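Type 3 secretion system translocon protein SctE (Shigella flexneri, PDB 3U0C) forms, together with IpaC, a pore in the host cell membrane through which type III secretion effectors pass into the cytosol. Local coordinates at residues A[102-107]-A[186-191]. Numbering follows the deposited sequence.
Sequences LSETEG and TDKSMQ
K188 sets out with CG anti to its own carbonyl carbon (chi1 -64°) and bends at chi2 and again at chi4, which lays its methylenes across E104 and turns NZ back toward its own helix. E104 starts with the same first torsion but runs extended beyond CG, and the two side chains cross at about a right angle. The touching atoms are E104 OE1 and K188 CE, 3.3 Å apart, with CD of the lysine 3.8 Å from the same oxygen. The carboxylate thus rests against the aliphatic part of the lysine; E104 OE1 and K188 NZ are 4.7 Å apart, so the pair is not a salt bridge, although the opposite charges probably still attract. T105 meets the root of the chain, its OG1 lying 3.6 Å from K188 CB. Helices 71-141 and 150-197 form a long antiparallel coiled coil in this N-terminal region of the translocator; here T105 and K188 are the closest backbone positions, with CA atoms 6.8 Å apart. L101 and L108 also touch K188, adding apolar packing to a contact that remains at the surface. K188 NZ lies 3.7 Å from D187 OD2, a long salt bridge, and makes a weak hydrogen bond to the carbonyl of K184. That same D187 OD2 accepts a hydrogen bond from Q191 NE2 at 2.7 Å, practically straight at 179° and in the glutamine's amide plane.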
loop_
_atom_site.group_PDB
_atom_site.type_symbol
_atom_site.label_atom_id
_atom_site.label_comp_id
_atom_site.label_asym_id
_atom_site.label_seq_id
_atom_site.Cartn_x
_atom_site.Cartn_y
_atom_site.Cartn_z
ATOM N N LEU A 102 -2.961 -8.848 0.793
ATOM C CA LEU A 102 -4.238 -8.425 0.257
ATOM C C LEU A 102 -4.900 -7.388 1.164
ATOM O O LEU A 102 -5.266 -6.305 0.718
ATOM C CB LEU A 102 -5.167 -9.620 0.085
ATOM C CG LEU A 102 -6.611 -9.308 -0.291
ATOM C CD1 LEU A 102 -6.652 -8.383 -1.491
ATOM C CD2 LEU A 102 -7.408 -10.593 -0.565
ATOM N N SER A 103 -5.076 -7.751 2.428
ATOM C CA SER A 103 -5.704 -6.872 3.395
ATOM C C SER A 103 -4.938 -5.546 3.490
ATOM O O SER A 103 -5.538 -4.462 3.493
ATOM C CB SER A 103 -5.758 -7.567 4.751
ATOM O OG SER A 103 -5.820 -6.629 5.804
ATOM N N GLU A 104 -3.612 -5.643 3.556
ATOM C CA GLU A 104 -2.740 -4.474 3.612
ATOM C C GLU A 104 -2.907 -3.590 2.383
ATOM O O GLU A 104 -2.976 -2.357 2.483
ATOM C CB GLU A 104 -1.276 -4.886 3.755
ATOM C CG GLU A 104 -1.004 -5.753 4.969
ATOM C CD GLU A 104 0.477 -5.957 5.242
ATOM O OE1 GLU A 104 1.268 -6.029 4.282
ATOM O OE2 GLU A 104 0.850 -6.035 6.429
ATOM N N THR A 105 -2.962 -4.233 1.224
ATOM C CA THR A 105 -3.181 -3.534 -0.029
ATOM C C THR A 105 -4.525 -2.789 -0.049
ATOM O O THR A 105 -4.599 -1.658 -0.516
ATOM C CB THR A 105 -3.027 -4.476 -1.232
ATOM O OG1 THR A 105 -1.634 -4.666 -1.499
ATOM C CG2 THR A 105 -3.695 -3.915 -2.461
ATOM N N GLU A 106 -5.574 -3.417 0.474
ATOM C CA GLU A 106 -6.885 -2.775 0.537
ATOM C C GLU A 106 -6.906 -1.563 1.452
ATOM O O GLU A 106 -7.552 -0.557 1.145
ATOM C CB GLU A 106 -7.940 -3.776 0.988
ATOM C CG GLU A 106 -8.295 -4.760 -0.099
ATOM C CD GLU A 106 -9.113 -5.913 0.402
ATOM O OE1 GLU A 106 -9.086 -6.181 1.622
ATOM O OE2 GLU A 106 -9.790 -6.554 -0.434
ATOM N N GLY A 107 -6.213 -1.668 2.581
ATOM C CA GLY A 107 -6.096 -0.570 3.516
ATOM C C GLY A 107 -5.374 0.605 2.888
ATOM O O GLY A 107 -5.835 1.729 2.959
ATOM N N THR A 186 3.523 0.005 -4.046
ATOM C CA THR A 186 4.592 -0.594 -4.816
ATOM C C THR A 186 5.391 -1.597 -3.980
ATOM O O THR A 186 5.711 -2.684 -4.466
ATOM C CB THR A 186 5.512 0.462 -5.460
ATOM O OG1 THR A 186 4.734 1.302 -6.313
ATOM C CG2 THR A 186 6.574 -0.204 -6.317
ATOM N N ASP A 187 5.688 -1.263 -2.724
ATOM C CA ASP A 187 6.346 -2.245 -1.867
ATOM C C ASP A 187 5.533 -3.527 -1.750
ATOM O O ASP A 187 6.100 -4.614 -1.622
ATOM C CB ASP A 187 6.611 -1.735 -0.450
ATOM C CG ASP A 187 7.208 -2.828 0.447
ATOM O OD1 ASP A 187 8.419 -3.095 0.305
ATOM O OD2 ASP A 187 6.470 -3.438 1.254
ATOM N N LYS A 188 4.211 -3.403 -1.752
ATOM C CA LYS A 188 3.370 -4.585 -1.620
ATOM C C LYS A 188 3.479 -5.456 -2.861
ATOM O O LYS A 188 3.403 -6.683 -2.774
ATOM C CB LYS A 188 1.922 -4.222 -1.306
ATOM C CG LYS A 188 1.755 -3.531 0.045
ATOM C CD LYS A 188 2.510 -4.268 1.145
ATOM C CE LYS A 188 2.465 -3.529 2.463
ATOM N NZ LYS A 188 3.171 -2.200 2.384
ATOM N N SER A 189 3.693 -4.836 -4.013
ATOM C CA SER A 189 3.845 -5.615 -5.227
ATOM C C SER A 189 5.226 -6.285 -5.268
ATOM O O SER A 189 5.379 -7.369 -5.816
ATOM C CB SER A 189 3.560 -4.776 -6.478
ATOM O OG SER A 189 4.746 -4.261 -7.049
ATOM N N MET A 190 6.221 -5.651 -4.658
ATOM C CA MET A 190 7.540 -6.269 -4.532
ATOM C C MET A 190 7.510 -7.440 -3.565
ATOM O O MET A 190 8.061 -8.498 -3.859
ATOM C CB MET A 190 8.589 -5.265 -4.059
ATOM C CG MET A 190 8.951 -4.224 -5.097
ATOM S SD MET A 190 9.903 -2.863 -4.405
ATOM C CE MET A 190 8.717 -1.526 -4.409
ATOM N N GLN A 191 6.884 -7.246 -2.407
ATOM C CA GLN A 191 6.751 -8.316 -1.427
ATOM C C GLN A 191 6.056 -9.520 -2.048
ATOM O O GLN A 191 6.415 -10.666 -1.752
ATOM C CB GLN A 191 5.957 -7.874 -0.204
ATOM C CG GLN A 191 6.642 -6.865 0.719
ATOM C CD GLN A 191 5.984 -6.837 2.088
ATOM O OE1 GLN A 191 5.679 -7.882 2.651
ATOM N NE2 GLN A 191 5.749 -5.652 2.617
#